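Local coordinates for bromo domain-containing protein (Trypanosoma cruzi, PDB 6NEY) that contains a bromodomain, the four-helix module that typically recognises acetylated lysine, and is therefore probably a chromatin-associated factor acting in transcription, at residues Val37-Pro40 with His41-Gln44; Ala99-Ala102 with Glu103-Glu106. All blocks are in the same frame, centred on the assembly; numbering follows the deposited sequence.

How the contacts relate
Both contacts are local, within the bromodomain, and follow one another without touching: their centres lie about 22 Å apart and their nearest atoms about 12 Å. Contact 1 is a surface turn that takes the chain from helix 35-38 into helix 43-49, and none of its touching residues is buried. Contact 2 lies inside the long helix 97-124 and is partly buried, with one side inside the bundle and another in solvent. Their chemistry follows these places. Residues 37-44 combine one sound and one weak bond of 3-10 spacing with CH-pi and apolar touches, whereas residues 99-106 repeat regular helix bonds, with an arginine folded over part of the turn and a water joining it to N100.

Contact 1: residues Val37-Pro40 with His41-Gln44; sequences VVYP and HLEQ
Y39 meets both H41 and L42 chiefly through its CB, with all three side chains pointing the same way from the turn. The H41 imidazole presents a face to the Y39 backbone and CB: Y39 CB sits 4.3 Å from the centroid of the H41 ring, 29° off its normal, an off-centre CH-pi contact. H41 reaches this place because CG stands between its own backbone N and carbonyl carbon (chi1 54°), which swings the ring back over Y39. The phenol ring receives H41 at its edge, with H41 CE1 4.0 Å from Y39 CD1. L42 lies alongside, its CD1 branch 3.6 Å from Y39 CB, while V38 CG1 lies over one face of the phenol, offset toward the rim.

In the backbone beneath, L42 N donates to Y39 O at 3.1 Å, from well above the carbonyl plane; E43 N adds only a weak bond to P40 O, 3.4 Å. Both span three residues, the spacing of a 3-10 turn; the chain runs from V38, the last residue of helix 35-38, through Y39 and this turn into helix 43-49. In the bromodomain this is probably part of the ZA loop. With backbone bonds and CB, methyl and ring contacts doing the work, and no salt bridge or side-chain hydrogen bond across it, the turn depends on shape and main-chain polarity more than on charge.

Contact 2: residues Ala99-Ala102 with Glu103-Glu106; sequences ANIA and ERFE
R104 folds back along the helix to lay its guanidinium over the backbone of N100 and I101. N100 O lies 3.7 Å above the R104 guanidinium plane, over its centre, so the carbonyl meets a face of the group while accepting the backbone N-H of R104. The bend comes at chi3 (-62°), which turns the end of the chain toward the preceding helical turn. R104 NH1 approaches I101 CG1 at 3.4 Å, and R104 NH2 lies 3.6 Å from N100 CB.

Within the helix itself the packing is regular and tight. Four successive i to i+4 bonds run from E103, R104, F105 and E106 to A99, N100, I101 and A102. The shortest joins F105 N to I101 O at 2.8 Å, nearly along the C=O axis; the last, from E106 N to A102 O, measures 2.9 Å. F105 CB presses on the same carbonyl, 3.3 Å from I101 O.

The solvent side is looser and relies on water. One water accepts from both N100 ND2 and R104 NH2, each at 3.1 Å, and meets the guanidinium at its edge, in plane, tying the two side chains together without a direct bond between their polar ends. E103 extends its carboxylate away from the 99-102 turn.

The buried side faces the rest of the bromodomain bundle: A102 packs on Y89 of helix 75-92, which the exposed E103 also touches at the margin, F105 packs on I81 and V85 of that helix and stacks with F31, and I101 reaches D27, E28 and L30 in the loop following helix 12-21.

Contact 1: residues Val37-Pro40 with His41-Gln44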
loop_
_atom_site.group_PDB
_atom_site.type_symbol
_atom_site.label_atom_id
_atom_site.label_comp_id
_atom_site.label_asym_id
_atom_site.label_seq_id
_atom_site.Cartn_x
_atom_site.Cartn_y
_atom_site.Cartn_z
ATOM N N VAL A 37 -5.319 -13.920 -10.543
ATOM C CA VAL A 37 -4.406 -14.604 -11.513
ATOM C C VAL A 37 -3.952 -15.949 -10.927
ATOM O O VAL A 37 -4.013 -16.957 -11.658
ATOM C CB VAL A 37 -3.197 -13.729 -11.905
ATOM C CG1 VAL A 37 -2.133 -14.532 -12.644
ATOM C CG2 VAL A 37 -3.616 -12.518 -12.729
ATOM N N VAL A 38 -3.512 -15.981 -9.662
ATOM C CA VAL A 38 -3.022 -17.223 -8.987
ATOM C C VAL A 38 -4.216 -18.169 -8.783
ATOM O O VAL A 38 -4.050 -19.387 -8.996
ATOM C CB VAL A 38 -2.309 -16.919 -7.655
ATOM C CG1 VAL A 38 -1.698 -18.174 -7.043
ATOM C CG2 VAL A 38 -1.246 -15.838 -7.811
ATOM N N TYR A 39 -5.372 -17.615 -8.404
ATOM C CA TYR A 39 -6.621 -18.344 -8.053
ATOM C C TYR A 39 -7.780 -17.770 -8.871
ATOM O O TYR A 39 -8.624 -17.052 -8.337
ATOM C CB TYR A 39 -6.864 -18.252 -6.544
ATOM C CG TYR A 39 -5.650 -18.591 -5.717
ATOM C CD1 TYR A 39 -5.215 -19.904 -5.597
ATOM C CD2 TYR A 39 -4.914 -17.604 -5.081
ATOM C CE1 TYR A 39 -4.088 -20.228 -4.860
ATOM C CE2 TYR A 39 -3.785 -17.911 -4.337
ATOM C CZ TYR A 39 -3.371 -19.227 -4.230
ATOM O OH TYR A 39 -2.261 -19.543 -3.505
ATOM N N PRO A 40 -7.831 -18.037 -10.197
ATOM C CA PRO A 40 -8.913 -17.538 -11.056
ATOM C C PRO A 40 -10.311 -17.980 -10.587
ATOM O O PRO A 40 -11.286 -17.264 -10.822
ATOM C CB PRO A 40 -8.613 -18.144 -12.436
ATOM C CG PRO A 40 -7.149 -18.556 -12.391
ATOM C CD PRO A 40 -6.828 -18.820 -10.937
ATOM N N HIS A 41 -10.391 -19.136 -9.918
ATOM C CA HIS A 41 -11.665 -19.748 -9.446
ATOM C C HIS A 41 -12.286 -18.930 -8.307
ATOM O O HIS A 41 -13.490 -19.124 -8.038
ATOM C CB HIS A 41 -11.447 -21.209 -9.020
ATOM C CG HIS A 41 -10.358 -21.388 -8.017
ATOM N ND1 HIS A 41 -9.048 -21.644 -8.393
ATOM C CD2 HIS A 41 -10.379 -21.393 -6.666
ATOM C CE1 HIS A 41 -8.306 -21.786 -7.309
ATOM N NE2 HIS A 41 -9.102 -21.622 -6.238
ATOM N N LEU A 42 -11.526 -18.037 -7.657
ATOM C CA LEU A 42 -12.046 -17.222 -6.523
ATOM C C LEU A 42 -12.861 -16.003 -6.997
ATOM O O LEU A 42 -13.459 -15.366 -6.116
ATOM C CB LEU A 42 -10.872 -16.773 -5.644
ATOM C CG LEU A 42 -10.204 -17.870 -4.816
ATOM C CD1 LEU A 42 -9.127 -17.269 -3.907
ATOM C CD2 LEU A 42 -11.224 -18.643 -3.992
ATOM N N GLU A 43 -12.955 -15.728 -8.309
ATOM C CA GLU A 43 -13.548 -14.475 -8.870
ATOM C C GLU A 43 -14.842 -14.093 -8.139
ATOM O O GLU A 43 -14.914 -12.946 -7.665
ATOM C CB GLU A 43 -13.797 -14.608 -10.376
ATOM C CG GLU A 43 -13.919 -13.279 -11.108
ATOM C CD GLU A 43 -13.083 -13.236 -12.379
ATOM O OE1 GLU A 43 -11.841 -13.232 -12.267
ATOM O OE2 GLU A 43 -13.673 -13.258 -13.479
ATOM N N GLN A 44 -15.837 -14.989 -8.068
ATOM C CA GLN A 44 -17.190 -14.680 -7.518
ATOM C C GLN A 44 -17.117 -14.483 -5.995
ATOM O O GLN A 44 -17.509 -13.393 -5.510
ATOM C CB GLN A 44 -18.188 -15.797 -7.834
ATOM C CG GLN A 44 -19.608 -15.496 -7.373
#

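Contact 2: residues Ala99-Ala102 with Glu103-Glu106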
loop_
_atom_site.group_PDB
_atom_site.type_symbol
_atom_site.label_atom_id
_atom_site.label_comp_id
_atom_site.label_asym_id
_atom_site.label_seq_id
_atom_site.Cartn_x
_atom_site.Cartn_y
_atom_site.Cartn_z
ATOM N N ALA A 99 -2.958 -13.933 8.878
ATOM C CA ALA A 99 -3.489 -12.750 9.591
ATOM C C ALA A 99 -2.337 -12.115 10.382
ATOM O O ALA A 99 -2.300 -10.875 10.415
ATOM C CB ALA A 99 -4.654 -13.112 10.474
ATOM N N ASN A 100 -1.414 -12.928 10.906
ATOM C CA ASN A 100 -0.225 -12.436 11.669
ATOM C C ASN A 100 0.664 -11.654 10.709
ATOM O O ASN A 100 1.185 -10.611 11.086
ATOM C CB ASN A 100 0.580 -13.562 12.322
ATOM C CG ASN A 100 -0.181 -14.246 13.441
ATOM O OD1 ASN A 100 -1.196 -13.722 13.913
ATOM N ND2 ASN A 100 0.337 -15.380 13.891
ATOM N N ILE A 101 0.852 -12.163 9.494
ATOM C CA ILE A 101 1.624 -11.422 8.464
ATOM C C ILE A 101 0.906 -10.106 8.180
ATOM O O ILE A 101 1.568 -9.103 8.096
ATOM C CB ILE A 101 1.812 -12.257 7.189
ATOM C CG1 ILE A 101 2.780 -13.420 7.435
ATOM C CG2 ILE A 101 2.254 -11.362 6.040
ATOM C CD1 ILE A 101 2.782 -14.465 6.321
ATOM N N ALA A 102 -0.406 -10.122 7.955
ATOM C CA ALA A 102 -1.148 -8.894 7.584
ATOM C C ALA A 102 -0.927 -7.814 8.650
ATOM O O ALA A 102 -0.682 -6.635 8.268
ATOM C CB ALA A 102 -2.618 -9.164 7.404
ATOM N N GLU A 103 -1.025 -8.170 9.929
ATOM C CA GLU A 103 -0.911 -7.161 11.028
ATOM C C GLU A 103 0.545 -6.657 11.105
ATOM O O GLU A 103 0.747 -5.426 11.287
ATOM C CB GLU A 103 -1.373 -7.690 12.394
ATOM C CG GLU A 103 -1.504 -6.552 13.399
ATOM C CD GLU A 103 -2.070 -6.899 14.764
ATOM O OE1 GLU A 103 -2.186 -8.093 15.078
ATOM O OE2 GLU A 103 -2.320 -5.946 15.533
ATOM N N ARG A 104 1.537 -7.522 10.911
ATOM C CA ARG A 104 2.949 -7.052 10.928
ATOM C C ARG A 104 3.185 -6.156 9.702
ATOM O O ARG A 104 3.923 -5.136 9.814
ATOM C CB ARG A 104 3.929 -8.225 10.950
ATOM C CG ARG A 104 4.000 -8.977 12.271
ATOM C CD ARG A 104 5.183 -9.930 12.257
ATOM N NE ARG A 104 5.071 -10.949 11.225
ATOM C CZ ARG A 104 4.541 -12.163 11.377
ATOM N NH1 ARG A 104 4.518 -13.011 10.355
ATOM N NH2 ARG A 104 4.077 -12.555 12.547
ATOM N N PHE A 105 2.628 -6.538 8.550
ATOM C CA PHE A 105 2.759 -5.801 7.271
ATOM C C PHE A 105 2.147 -4.405 7.434
ATOM O O PHE A 105 2.778 -3.411 7.027
ATOM C CB PHE A 105 2.102 -6.562 6.120
ATOM C CG PHE A 105 1.895 -5.731 4.886
ATOM C CD1 PHE A 105 2.960 -5.442 4.051
ATOM C CD2 PHE A 105 0.640 -5.218 4.562
ATOM C CE1 PHE A 105 2.781 -4.671 2.915
ATOM C CE2 PHE A 105 0.472 -4.437 3.427
ATOM C CZ PHE A 105 1.536 -4.173 2.606
ATOM N N GLU A 106 0.961 -4.313 8.043
ATOM C CA GLU A 106 0.267 -3.006 8.216
ATOM C C GLU A 106 1.167 -2.084 9.055
ATOM O O GLU A 106 1.352 -0.896 8.659
ATOM C CB GLU A 106 -1.135 -3.211 8.798
ATOM C CG GLU A 106 -2.008 -1.965 8.791
ATOM C CD GLU A 106 -3.309 -2.187 9.563
ATOM O OE1 GLU A 106 -3.280 -2.906 10.591
ATOM O OE2 GLU A 106 -4.347 -1.674 9.142
HETATM O O HOH W 1 3.302 -15.547 13.065
#